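Local coordinates for hypothetical protein TM1553 (Thermotoga maritima, PDB 1VRM) that belongs to the ApbE family and, like its relatives, probably binds FAD and transfers FMN to target proteins, at residues Glu50-Ile55 with Gly187-Gly192; Ile32-Gln37 with Thr43-Ile48; Ser66-Ile71 with Ile160-Ile165; Gly193-Ile198 with Trp207-Lys212. One frame throughout, in Å; residues are numbered along the deposited sequence.

Reading from the N terminus, contact 2 closes first, a short loop in which strand 28-35 gives way to helix 41-58 and is covered by it. Contact 1 then brings the same helix onto strand 186-191, the neighbour of strand 28-35 in the large antiparallel sheet, closing a long excursion of the chain. Contact 3 is nested within that excursion, joining helix 67-72 to the loop before helix 166-181; its centre lies about 17 Å from that of contact 1, without touching. Contact 4 follows in series, joining strand 194-197, the next strand of the sheet, to strand 207-212 of a separate two-stranded sheet. No two contacts cross along the chain.

Contact 1: residues Glu50-Ile55 with Gly187-Gly192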
loop_
_atom_site.group_PDB
_atom_site.type_symbol
_atom_site.label_atom_id
_atom_site.label_comp_id
_atom_site.label_asym_id
_atom_site.label_seq_id
_atom_site.Cartn_x
_atom_site.Cartn_y
_atom_site.Cartn_z
ATOM N N GLU A 50 -15.037 -6.909 -8.522
ATOM C CA GLU A 50 -14.780 -8.370 -8.386
ATOM C C GLU A 50 -13.278 -8.628 -8.261
ATOM O O GLU A 50 -12.853 -9.432 -7.428
ATOM C CB GLU A 50 -15.333 -9.131 -9.569
ATOM C CG GLU A 50 -16.855 -9.086 -9.617
ATOM C CD GLU A 50 -17.409 -9.792 -10.878
ATOM O OE1 GLU A 50 -16.632 -10.381 -11.663
ATOM O OE2 GLU A 50 -18.637 -9.701 -11.055
ATOM N N ASP A 51 -12.481 -7.962 -9.081
ATOM C CA ASP A 51 -11.006 -8.171 -9.000
ATOM C C ASP A 51 -10.442 -7.687 -7.657
ATOM O O ASP A 51 -9.562 -8.322 -7.063
ATOM C CB ASP A 51 -10.320 -7.497 -10.151
ATOM C CG ASP A 51 -8.919 -7.990 -10.352
ATOM O OD1 ASP A 51 -8.782 -9.212 -10.538
ATOM O OD2 ASP A 51 -7.961 -7.157 -10.345
HETATM N N MSE A 52 -10.933 -6.551 -7.187
HETATM C CA MSE A 52 -10.459 -6.011 -5.896
HETATM C C MSE A 52 -10.759 -6.990 -4.764
HETATM O O MSE A 52 -9.908 -7.230 -3.883
HETATM C CB MSE A 52 -11.052 -4.633 -5.603
HETATM C CG MSE A 52 -10.513 -3.635 -6.523
HETATM SE SE MSE A 52 -11.499 -1.901 -6.148
HETATM C CE MSE A 52 -9.881 -0.736 -5.902
ATOM N N LYS A 53 -11.960 -7.559 -4.788
ATOM C CA LYS A 53 -12.330 -8.566 -3.795
ATOM C C LYS A 53 -11.511 -9.841 -3.959
ATOM O O LYS A 53 -11.046 -10.420 -2.963
ATOM C CB LYS A 53 -13.820 -8.854 -3.829
ATOM C CG LYS A 53 -14.657 -7.654 -3.388
ATOM C CD LYS A 53 -16.132 -7.935 -3.518
ATOM C CE LYS A 53 -16.935 -6.834 -2.845
ATOM N NZ LYS A 53 -16.361 -6.451 -1.528
ATOM N N ARG A 54 -11.292 -10.262 -5.187
ATOM C CA ARG A 54 -10.489 -11.441 -5.465
ATOM C C ARG A 54 -9.077 -11.311 -4.840
ATOM O O ARG A 54 -8.588 -12.192 -4.158
ATOM C CB ARG A 54 -10.358 -11.626 -6.959
ATOM C CG ARG A 54 -9.511 -12.818 -7.370
ATOM C CD ARG A 54 -9.303 -12.873 -8.860
ATOM N NE ARG A 54 -8.462 -11.790 -9.309
ATOM C CZ ARG A 54 -7.135 -11.816 -9.210
ATOM N NH1 ARG A 54 -6.524 -12.906 -8.721
ATOM N NH2 ARG A 54 -6.429 -10.781 -9.615
ATOM N N ILE A 55 -8.446 -10.186 -5.092
ATOM C CA ILE A 55 -7.102 -9.869 -4.575
ATOM C C ILE A 55 -7.156 -9.817 -3.030
ATOM O O ILE A 55 -6.238 -10.258 -2.340
ATOM C CB ILE A 55 -6.591 -8.527 -5.178
ATOM C CG1 ILE A 55 -6.328 -8.757 -6.641
ATOM C CG2 ILE A 55 -5.445 -7.962 -4.354
ATOM C CD1 ILE A 55 -6.142 -7.483 -7.380
ATOM N N GLY A 187 -12.036 8.131 -15.687
ATOM C CA GLY A 187 -12.396 7.974 -14.279
ATOM C C GLY A 187 -11.184 7.658 -13.408
ATOM O O GLY A 187 -10.028 7.980 -13.740
ATOM N N PHE A 188 -11.483 7.103 -12.241
ATOM C CA PHE A 188 -10.458 6.808 -11.253
ATOM C C PHE A 188 -10.952 5.702 -10.347
ATOM O O PHE A 188 -12.162 5.412 -10.290
ATOM C CB PHE A 188 -10.079 8.043 -10.434
ATOM C CG PHE A 188 -11.178 8.547 -9.566
ATOM C CD1 PHE A 188 -11.319 8.040 -8.266
ATOM C CD2 PHE A 188 -12.029 9.548 -10.016
ATOM C CE1 PHE A 188 -12.337 8.480 -7.467
ATOM C CE2 PHE A 188 -13.035 10.016 -9.213
ATOM C CZ PHE A 188 -13.174 9.462 -7.935
ATOM N N VAL A 189 -10.007 5.048 -9.698
ATOM C CA VAL A 189 -10.331 4.103 -8.651
ATOM C C VAL A 189 -9.599 4.502 -7.388
ATOM O O VAL A 189 -8.446 4.938 -7.473
ATOM C CB VAL A 189 -9.921 2.689 -9.016
ATOM C CG1 VAL A 189 -10.416 1.690 -7.971
ATOM C CG2 VAL A 189 -10.433 2.313 -10.411
ATOM N N GLU A 190 -10.243 4.313 -6.252
ATOM C CA GLU A 190 -9.693 4.723 -4.957
ATOM C C GLU A 190 -9.864 3.552 -4.005
ATOM O O GLU A 190 -10.884 2.856 -4.043
ATOM C CB GLU A 190 -10.459 5.931 -4.451
ATOM C CG GLU A 190 -9.924 6.555 -3.219
ATOM C CD GLU A 190 -10.710 7.807 -2.834
ATOM O OE1 GLU A 190 -11.603 8.216 -3.609
ATOM O OE2 GLU A 190 -10.431 8.365 -1.748
ATOM N N ALA A 191 -8.853 3.351 -3.169
ATOM C CA ALA A 191 -8.937 2.370 -2.085
ATOM C C ALA A 191 -8.211 2.971 -0.918
ATOM O O ALA A 191 -7.023 3.262 -1.002
ATOM C CB ALA A 191 -8.357 1.052 -2.498
ATOM N N GLY A 192 -8.945 3.213 0.148
ATOM C CA GLY A 192 -8.362 3.742 1.370
ATOM C C GLY A 192 -7.457 4.934 1.130
ATOM O O GLY A 192 -6.314 5.004 1.646
#
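M52 alone among residues 50-55 reaches across to V189, E190 and A191 on strand 187-191, and it does so with the end of its side chain. Just before it on the helix, D51 turns its carboxylate to the side chain of R54, one helical turn on, in a salt bridge. R54 NE and NH2 both give their hydrogens to D51 OD1, at 2.9 and 3.0 Å, and come from the same face of the carboxylate, NE on the anti side and NH2 on the syn side. D51 OD2 makes a further salt bridge with R173.

M52, modelled as selenomethionine, leaves the helix with CG beside its own backbone N (chi1 -69°) and stays extended to the selenium before bending there. This carries CE to 4.1 Å from A191 CB, the approach on which the contact chiefly rests. V189 was modelled in two conformers; in the one given, SE lies 4.2 Å from V189 CG1 and the two side chains run past each other in opposite senses, but the still shorter approach of CE to that methyl is doubtful. A long unbranched residue suits this place because the helix and strand axes stay 12.0 Å apart, crossing at -30°; the small A191 lets the methyl approach the strand. R54 NH1 continues the charged face with a salt bridge to E84, and I55 turns into the apolar interior against L26 and A170. M52 thus lies in a core shared with V30 of strand 28-35 and L171 of helix 166-181, the latter also packing on V189.

Contact 2: residues Ile32-Gln37 with Thr43-Ile48; sequences IVVSSQ and TIAEAI
With chi1 at -61°, I32 holds CG2 opposite its backbone N and CG1 beside that N, which lets each branch touch both A45 and I48; in V34, CG1 at chi1 67° places CG2 opposite the backbone N and near I44. The motif is a beta-alpha unit: strand 28-35 leads through a short loop into helix 41-58, which folds back across the sheet face, its segment running at 147° to the strand with axes 8.6 Å apart. I32 CG2 rests on A45 CB at 3.8 Å, with I48 CD1 at 4.0 Å; I32 CD1 lies 3.7 Å from A45 O and 3.8 Å from I48 CG2. Alanine suits the helix position nearest the strand, where a single methyl meets the I32 and V34 side chains. In the given one of two V34 conformers, V34 and I44 pass at a slant, their CG2 methyls 4.0 Å apart, and V34 CG1 leans on A45 CB. Cutting I32 back to an alanine here would probably open a gap beside I48 and leave the A45 methyl less covered. S36 turns its hydroxyl to D182 and the backbone N atoms of K38 and I39, while its CB touches I44 CD1 at 3.8 Å.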
loop_
_atom_site.group_PDB
_atom_site.type_symbol
_atom_site.label_atom_id
_atom_site.label_comp_id
_atom_site.label_asym_id
_atom_site.label_seq_id
_atom_site.Cartn_x
_atom_site.Cartn_y
_atom_site.Cartn_z
ATOM N N ILE A 32 -15.154 3.384 -7.134
ATOM C CA ILE A 32 -14.815 3.145 -8.512
ATOM C C ILE A 32 -15.647 4.143 -9.330
ATOM O O ILE A 32 -16.856 4.144 -9.207
ATOM C CB ILE A 32 -15.179 1.710 -8.895
ATOM C CG1 ILE A 32 -14.424 0.657 -8.055
ATOM C CG2 ILE A 32 -14.932 1.471 -10.389
ATOM C CD1 ILE A 32 -15.169 -0.645 -7.920
ATOM N N VAL A 33 -15.017 4.996 -10.120
ATOM C CA VAL A 33 -15.724 6.075 -10.825
ATOM C C VAL A 33 -15.285 5.956 -12.272
ATOM O O VAL A 33 -14.094 6.034 -12.590
ATOM C CB VAL A 33 -15.374 7.431 -10.286
ATOM C CG1 VAL A 33 -15.905 8.520 -11.179
ATOM C CG2 VAL A 33 -15.851 7.557 -8.853
ATOM N N VAL A 34 -16.252 5.683 -13.141
ATOM C CA VAL A 34 -15.957 5.288 -14.516
ATOM C C VAL A 34 -16.956 5.891 -15.475
ATOM O O VAL A 34 -18.149 5.948 -15.211
ATOM C CB VAL A 34 -15.733 3.750 -14.675
ATOM C CG1 VAL A 34 -16.985 2.962 -14.419
ATOM C CG2 VAL A 34 -15.082 3.450 -16.016
ATOM N N SER A 35 -16.422 6.317 -16.625
ATOM C CA SER A 35 -17.241 6.743 -17.771
ATOM C C SER A 35 -16.795 5.987 -19.005
ATOM O O SER A 35 -15.614 5.842 -19.241
ATOM C CB SER A 35 -17.116 8.235 -17.985
ATOM O OG SER A 35 -17.787 8.668 -19.184
ATOM N N SER A 36 -17.762 5.516 -19.797
ATOM C CA SER A 36 -17.495 4.870 -21.079
ATOM C C SER A 36 -18.707 5.035 -21.967
ATOM O O SER A 36 -19.821 4.875 -21.486
ATOM C CB SER A 36 -17.174 3.389 -20.933
ATOM O OG SER A 36 -17.042 2.733 -22.199
ATOM N N GLN A 37 -18.481 5.325 -23.253
ATOM C CA GLN A 37 -19.559 5.297 -24.268
ATOM C C GLN A 37 -19.583 3.973 -25.000
ATOM O O GLN A 37 -20.482 3.742 -25.811
ATOM C CB GLN A 37 -19.358 6.429 -25.289
ATOM C CG GLN A 37 -19.657 7.782 -24.750
ATOM C CD GLN A 37 -19.904 8.804 -25.886
ATOM O OE1 GLN A 37 -19.881 8.447 -27.084
ATOM N NE2 GLN A 37 -20.164 10.057 -25.512
ATOM N N THR A 43 -20.940 -2.239 -15.770
ATOM C CA THR A 43 -20.240 -3.492 -16.093
ATOM C C THR A 43 -18.732 -3.372 -15.782
ATOM O O THR A 43 -18.147 -4.220 -15.122
ATOM C CB THR A 43 -20.414 -3.907 -17.567
ATOM O OG1 THR A 43 -21.805 -4.179 -17.840
ATOM C CG2 THR A 43 -19.578 -5.147 -17.934
ATOM N N ILE A 44 -18.112 -2.303 -16.272
ATOM C CA ILE A 44 -16.691 -2.073 -15.967
ATOM C C ILE A 44 -16.472 -1.981 -14.452
ATOM O O ILE A 44 -15.608 -2.648 -13.887
ATOM C CB ILE A 44 -16.168 -0.790 -16.639
ATOM C CG1 ILE A 44 -16.390 -0.864 -18.166
ATOM C CG2 ILE A 44 -14.717 -0.526 -16.234
ATOM C CD1 ILE A 44 -16.018 0.342 -18.955
ATOM N N ALA A 45 -17.274 -1.203 -13.728
ATOM C CA ALA A 45 -17.144 -1.099 -12.287
ATOM C C ALA A 45 -17.324 -2.431 -11.558
ATOM O O ALA A 45 -16.628 -2.730 -10.592
ATOM C CB ALA A 45 -18.092 -0.043 -11.757
ATOM N N GLU A 46 -18.328 -3.208 -11.963
ATOM C CA GLU A 46 -18.564 -4.527 -11.356
ATOM C C GLU A 46 -17.335 -5.437 -11.534
ATOM O O GLU A 46 -16.927 -6.098 -10.576
ATOM C CB GLU A 46 -19.790 -5.197 -11.967
ATOM C CG GLU A 46 -20.040 -6.673 -11.537
ATOM C CD GLU A 46 -20.163 -6.952 -10.030
ATOM O OE1 GLU A 46 -20.676 -6.072 -9.281
ATOM O OE2 GLU A 46 -19.801 -8.118 -9.608
ATOM N N ALA A 47 -16.783 -5.451 -12.726
ATOM C CA ALA A 47 -15.558 -6.233 -13.034
ATOM C C ALA A 47 -14.425 -5.824 -12.111
ATOM O O ALA A 47 -13.696 -6.675 -11.584
ATOM C CB ALA A 47 -15.130 -6.020 -14.424
ATOM N N ILE A 48 -14.261 -4.523 -11.971
ATOM C CA ILE A 48 -13.198 -3.977 -11.122
ATOM C C ILE A 48 -13.398 -4.378 -9.651
ATOM O O ILE A 48 -12.490 -4.867 -8.983
ATOM C CB ILE A 48 -13.129 -2.452 -11.249
ATOM C CG1 ILE A 48 -12.550 -2.048 -12.584
ATOM C CG2 ILE A 48 -12.302 -1.887 -10.090
ATOM C CD1 ILE A 48 -12.665 -0.600 -12.903
#

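Contact 3: residues Ser66-Ile71 with Ile160-Ile165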
loop_
_atom_site.group_PDB
_atom_site.type_symbol
_atom_site.label_atom_id
_atom_site.label_comp_id
_atom_site.label_asym_id
_atom_site.label_seq_id
_atom_site.Cartn_x
_atom_site.Cartn_y
_atom_site.Cartn_z
ATOM N N SER A 66 -6.382 -17.885 0.943
ATOM C CA SER A 66 -5.246 -17.081 0.585
ATOM C C SER A 66 -3.994 -17.905 0.240
ATOM O O SER A 66 -3.601 -18.814 0.962
ATOM C CB SER A 66 -4.879 -16.134 1.737
ATOM O OG SER A 66 -3.637 -15.522 1.493
ATOM N N VAL A 67 -3.318 -17.503 -0.816
ATOM C CA VAL A 67 -2.017 -18.116 -1.184
ATOM C C VAL A 67 -0.895 -17.598 -0.240
ATOM O O VAL A 67 0.114 -18.290 -0.026
ATOM C CB VAL A 67 -1.682 -17.795 -2.651
ATOM C CG1 VAL A 67 -1.365 -16.300 -2.850
ATOM C CG2 VAL A 67 -0.609 -18.689 -3.167
ATOM N N VAL A 68 -1.005 -16.357 0.213
ATOM C CA VAL A 68 -0.097 -15.831 1.224
ATOM C C VAL A 68 -0.203 -16.681 2.495
ATOM O O VAL A 68 0.820 -17.064 3.054
ATOM C CB VAL A 68 -0.371 -14.335 1.540
ATOM C CG1 VAL A 68 0.292 -13.866 2.857
ATOM C CG2 VAL A 68 0.051 -13.526 0.345
ATOM N N LYS A 69 -1.428 -16.937 2.968
ATOM C CA LYS A 69 -1.627 -17.763 4.152
ATOM C C LYS A 69 -1.059 -19.146 3.866
ATOM O O LYS A 69 -0.383 -19.730 4.748
ATOM C CB LYS A 69 -3.075 -17.844 4.556
ATOM C CG LYS A 69 -3.315 -18.620 5.831
ATOM C CD LYS A 69 -4.682 -18.330 6.369
ATOM C CE LYS A 69 -5.115 -19.407 7.331
ATOM N NZ LYS A 69 -4.177 -19.495 8.445
ATOM N N LYS A 70 -1.280 -19.675 2.670
ATOM C CA LYS A 70 -0.712 -21.002 2.321
ATOM C C LYS A 70 0.798 -21.013 2.476
ATOM O O LYS A 70 1.347 -21.891 3.127
ATOM C CB LYS A 70 -1.069 -21.416 0.895
ATOM C CG LYS A 70 -0.510 -22.763 0.450
ATOM C CD LYS A 70 -0.900 -22.970 -1.003
ATOM C CE LYS A 70 -0.178 -24.088 -1.648
ATOM N NZ LYS A 70 -0.884 -24.377 -2.945
ATOM N N ILE A 71 1.487 -20.006 1.951
ATOM C CA ILE A 71 2.925 -19.950 2.102
ATOM C C ILE A 71 3.295 -19.802 3.594
ATOM O O ILE A 71 4.128 -20.572 4.146
ATOM C CB ILE A 71 3.549 -18.762 1.325
ATOM C CG1 ILE A 71 3.399 -18.965 -0.195
ATOM C CG2 ILE A 71 5.036 -18.595 1.729
ATOM C CD1 ILE A 71 3.507 -17.688 -1.005
ATOM N N ILE A 160 4.918 -13.487 5.324
ATOM C CA ILE A 160 4.723 -12.415 4.323
ATOM C C ILE A 160 3.404 -11.725 4.633
ATOM O O ILE A 160 2.386 -12.378 4.895
ATOM C CB ILE A 160 4.661 -13.040 2.918
ATOM C CG1 ILE A 160 6.037 -13.659 2.558
ATOM C CG2 ILE A 160 4.148 -12.058 1.921
ATOM C CD1 ILE A 160 6.039 -14.567 1.355
ATOM N N ASP A 161 3.397 -10.407 4.587
ATOM C CA ASP A 161 2.162 -9.624 4.641
ATOM C C ASP A 161 2.281 -8.578 3.523
ATOM O O ASP A 161 3.267 -7.838 3.478
ATOM C CB ASP A 161 1.927 -8.896 5.968
ATOM C CG ASP A 161 0.580 -8.115 5.929
ATOM O OD1 ASP A 161 -0.497 -8.702 6.212
ATOM O OD2 ASP A 161 0.590 -6.930 5.540
ATOM N N LEU A 162 1.284 -8.559 2.633
ATOM C CA LEU A 162 1.311 -7.697 1.428
ATOM C C LEU A 162 0.445 -6.439 1.592
ATOM O O LEU A 162 0.181 -5.740 0.604
ATOM C CB LEU A 162 0.879 -8.494 0.178
ATOM C CG LEU A 162 1.812 -9.642 -0.219
ATOM C CD1 LEU A 162 1.450 -10.364 -1.484
ATOM C CD2 LEU A 162 3.266 -9.141 -0.365
ATOM N N GLY A 163 0.059 -6.097 2.820
ATOM C CA GLY A 163 -0.843 -4.993 3.024
ATOM C C GLY A 163 -0.224 -3.656 2.593
ATOM O O GLY A 163 -0.961 -2.687 2.341
ATOM N N GLY A 164 1.111 -3.577 2.510
ATOM C CA GLY A 164 1.781 -2.330 2.151
ATOM C C GLY A 164 1.868 -2.095 0.648
ATOM O O GLY A 164 2.308 -1.031 0.226
ATOM N N ILE A 165 1.450 -3.081 -0.158
ATOM C CA ILE A 165 1.539 -2.999 -1.609
ATOM C C ILE A 165 0.260 -3.453 -2.333
ATOM O O ILE A 165 0.065 -3.159 -3.520
ATOM C CB ILE A 165 2.837 -3.775 -2.114
ATOM C CG1 ILE A 165 3.196 -3.428 -3.542
ATOM C CG2 ILE A 165 2.707 -5.293 -1.859
ATOM C CD1 ILE A 165 4.516 -4.018 -4.000
#
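V68 on helix 67-71 is the main side chain joining the helix to loop 160-165, wedged between I160 and L162. From CB, which itself points toward the loop, the two branches part. CG1 lies opposite the backbone N (chi1 164°) and meets I160 O at 3.3 Å, with I160 CG2 off to one side at 4.4 Å. CG2, beside the backbone N, crosses at a slant to meet L162 CD1 at 3.9 Å. A beta-branched valine is apt here, since its two methyls serve two partners at once. One turn on, I71 adds its CG2 methyl, 4.2 Å from I160 CD1, and widens the apolar patch.

Polar groups fix both pieces. S66 is the N-cap of the helix: K69 N gives its hydrogen to S66 OG at 3.0 Å, nearly straight at 171°, and that hydroxyl also has the carbonyls of K58 and S60 nearby as partners. In the loop, D161 makes an Asx turn, its OD2 accepting from G163 N at 2.9 Å, with the N-H coming from above the carboxylate plane. A CB on G163 would probably lie too close to D161 OD2, which suits glycine. D161 OD2 also binds an unidentified ligand, probably from the crystallisation liquor. Around this core, I71 meets I89 and L162 meets L88 of helix 83-98, and I160 and I71 both lie against V154 of strand 151-154.

Contact 4: residues Gly193-Ile198 with Trp207-Lys212; sequences GDVRII and WVIGVK
Strand 194-197 and strand 207-212 run nearly antiparallel, at 167°, but their axes stay 10.0 Å apart, so they face each other as layers and only side chains bridge the gap. This is face-to-face sheet packing: the first strand belongs to the large antiparallel sheet, the second to a two-stranded sheet with strand 219-225. I197 carries the contact against W207. Its CG1, beside the backbone N with chi1 -55°, leads, with chi2 -50°, to a CD1 3.8 Å from W207 CD1, while I197 CG2 lies 3.8 Å from the same W207 CD1, with NE1 next. The indole is met obliquely. A branched aliphatic suits this place, because it offers both methyls to the flat group. Replacing I197 by an alanine would probably open a gap between the two sheets, with W207 CD1 and NE1 losing both methyls and I209 CD1 a neighbour. W207 is held by other means too: NE1 donates to the carbonyl of G199, and the rings of F188 and Y18 pack edge-to-face with it. Further along, I209 sends CD1 between the two strands, 4.4 Å from I197 CD1 and 4.2 Å from V195 CG1.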
loop_
_atom_site.group_PDB
_atom_site.type_symbol
_atom_site.label_atom_id
_atom_site.label_comp_id
_atom_site.label_asym_id
_atom_site.label_seq_id
_atom_site.Cartn_x
_atom_site.Cartn_y
_atom_site.Cartn_z
ATOM N N GLY A 193 -7.915 5.876 0.348
ATOM C CA GLY A 193 -7.009 7.071 0.176
ATOM C C GLY A 193 -5.723 6.873 -0.691
ATOM O O GLY A 193 -4.691 7.603 -0.607
ATOM N N ASP A 194 -5.720 5.800 -1.448
ATOM C CA ASP A 194 -4.826 5.617 -2.604
ATOM C C ASP A 194 -5.707 5.767 -3.843
ATOM O O ASP A 194 -6.837 5.273 -3.870
ATOM C CB ASP A 194 -4.188 4.253 -2.603
ATOM C CG ASP A 194 -3.249 4.022 -1.381
ATOM O OD1 ASP A 194 -3.018 4.984 -0.611
ATOM O OD2 ASP A 194 -2.764 2.876 -1.226
ATOM N N VAL A 195 -5.193 6.379 -4.907
ATOM C CA VAL A 195 -5.966 6.624 -6.106
ATOM C C VAL A 195 -5.146 6.292 -7.361
ATOM O O VAL A 195 -3.925 6.605 -7.435
ATOM C CB VAL A 195 -6.377 8.114 -6.188
ATOM C CG1 VAL A 195 -7.171 8.388 -7.449
ATOM C CG2 VAL A 195 -7.229 8.542 -4.959
ATOM N N ARG A 196 -5.785 5.629 -8.311
ATOM C CA ARG A 196 -5.219 5.421 -9.652
ATOM C C ARG A 196 -6.168 6.043 -10.689
ATOM O O ARG A 196 -7.362 5.763 -10.681
ATOM C CB ARG A 196 -5.015 3.955 -9.947
ATOM C CG ARG A 196 -4.352 3.667 -11.240
ATOM C CD ARG A 196 -2.880 4.032 -11.191
ATOM N NE ARG A 196 -2.126 3.381 -12.222
ATOM C CZ ARG A 196 -1.800 3.977 -13.326
ATOM N NH1 ARG A 196 -2.216 5.183 -13.525
ATOM N NH2 ARG A 196 -1.141 3.340 -14.246
ATOM N N ILE A 197 -5.635 6.905 -11.547
ATOM C CA ILE A 197 -6.423 7.527 -12.584
ATOM C C ILE A 197 -6.594 6.518 -13.744
ATOM O O ILE A 197 -5.614 5.977 -14.280
ATOM C CB ILE A 197 -5.797 8.820 -13.103
ATOM C CG1 ILE A 197 -5.513 9.812 -11.980
ATOM C CG2 ILE A 197 -6.622 9.443 -14.218
ATOM C CD1 ILE A 197 -6.622 10.081 -11.063
ATOM N N ILE A 198 -7.840 6.355 -14.187
ATOM C CA ILE A 198 -8.137 5.562 -15.370
ATOM C C ILE A 198 -7.897 6.360 -16.645
ATOM O O ILE A 198 -7.182 5.906 -17.568
ATOM C CB ILE A 198 -9.561 4.992 -15.376
ATOM C CG1 ILE A 198 -9.765 4.031 -14.212
ATOM C CG2 ILE A 198 -9.872 4.333 -16.733
ATOM C CD1 ILE A 198 -11.255 3.622 -13.979
ATOM N N TRP A 207 -8.051 15.320 -12.556
ATOM C CA TRP A 207 -8.808 15.065 -11.354
ATOM C C TRP A 207 -8.149 15.841 -10.231
ATOM O O TRP A 207 -6.925 15.873 -10.098
ATOM C CB TRP A 207 -8.855 13.597 -11.010
ATOM C CG TRP A 207 -9.524 12.781 -12.075
ATOM C CD1 TRP A 207 -8.947 12.197 -13.152
ATOM C CD2 TRP A 207 -10.913 12.567 -12.192
ATOM N NE1 TRP A 207 -9.887 11.576 -13.911
ATOM C CE2 TRP A 207 -11.122 11.803 -13.359
ATOM C CE3 TRP A 207 -12.006 12.924 -11.423
ATOM C CZ2 TRP A 207 -12.374 11.413 -13.756
ATOM C CZ3 TRP A 207 -13.252 12.526 -11.826
ATOM C CH2 TRP A 207 -13.421 11.762 -12.975
ATOM N N VAL A 208 -8.984 16.430 -9.396
ATOM C CA VAL A 208 -8.506 17.264 -8.282
ATOM C C VAL A 208 -8.597 16.439 -7.037
ATOM O O VAL A 208 -9.679 15.962 -6.668
ATOM C CB VAL A 208 -9.350 18.519 -8.084
ATOM C CG1 VAL A 208 -8.675 19.421 -6.997
ATOM C CG2 VAL A 208 -9.482 19.264 -9.384
ATOM N N ILE A 209 -7.460 16.227 -6.405
ATOM C CA ILE A 209 -7.347 15.297 -5.289
ATOM C C ILE A 209 -6.874 16.068 -4.064
ATOM O O ILE A 209 -5.867 16.772 -4.110
ATOM C CB ILE A 209 -6.414 14.131 -5.601
ATOM C CG1 ILE A 209 -6.937 13.364 -6.822
ATOM C CG2 ILE A 209 -6.282 13.224 -4.392
ATOM C CD1 ILE A 209 -5.969 12.437 -7.460
ATOM N N GLY A 210 -7.634 15.943 -2.994
ATOM C CA GLY A 210 -7.304 16.597 -1.728
ATOM C C GLY A 210 -6.392 15.735 -0.863
ATOM O O GLY A 210 -6.657 14.567 -0.688
ATOM N N VAL A 211 -5.295 16.295 -0.354
ATOM C CA VAL A 211 -4.413 15.616 0.577
ATOM C C VAL A 211 -4.989 15.915 1.964
ATOM O O VAL A 211 -5.144 17.066 2.318
ATOM C CB VAL A 211 -2.962 16.139 0.501
ATOM C CG1 VAL A 211 -2.084 15.437 1.515
ATOM C CG2 VAL A 211 -2.404 16.029 -0.963
ATOM N N LYS A 212 -5.344 14.869 2.708
ATOM C CA LYS A 212 -6.050 15.072 3.970
ATOM C C LYS A 212 -5.077 15.448 5.094
ATOM O O LYS A 212 -3.935 15.010 5.147
ATOM C CB LYS A 212 -6.850 13.825 4.360
ATOM C CG LYS A 212 -6.016 12.639 4.763
#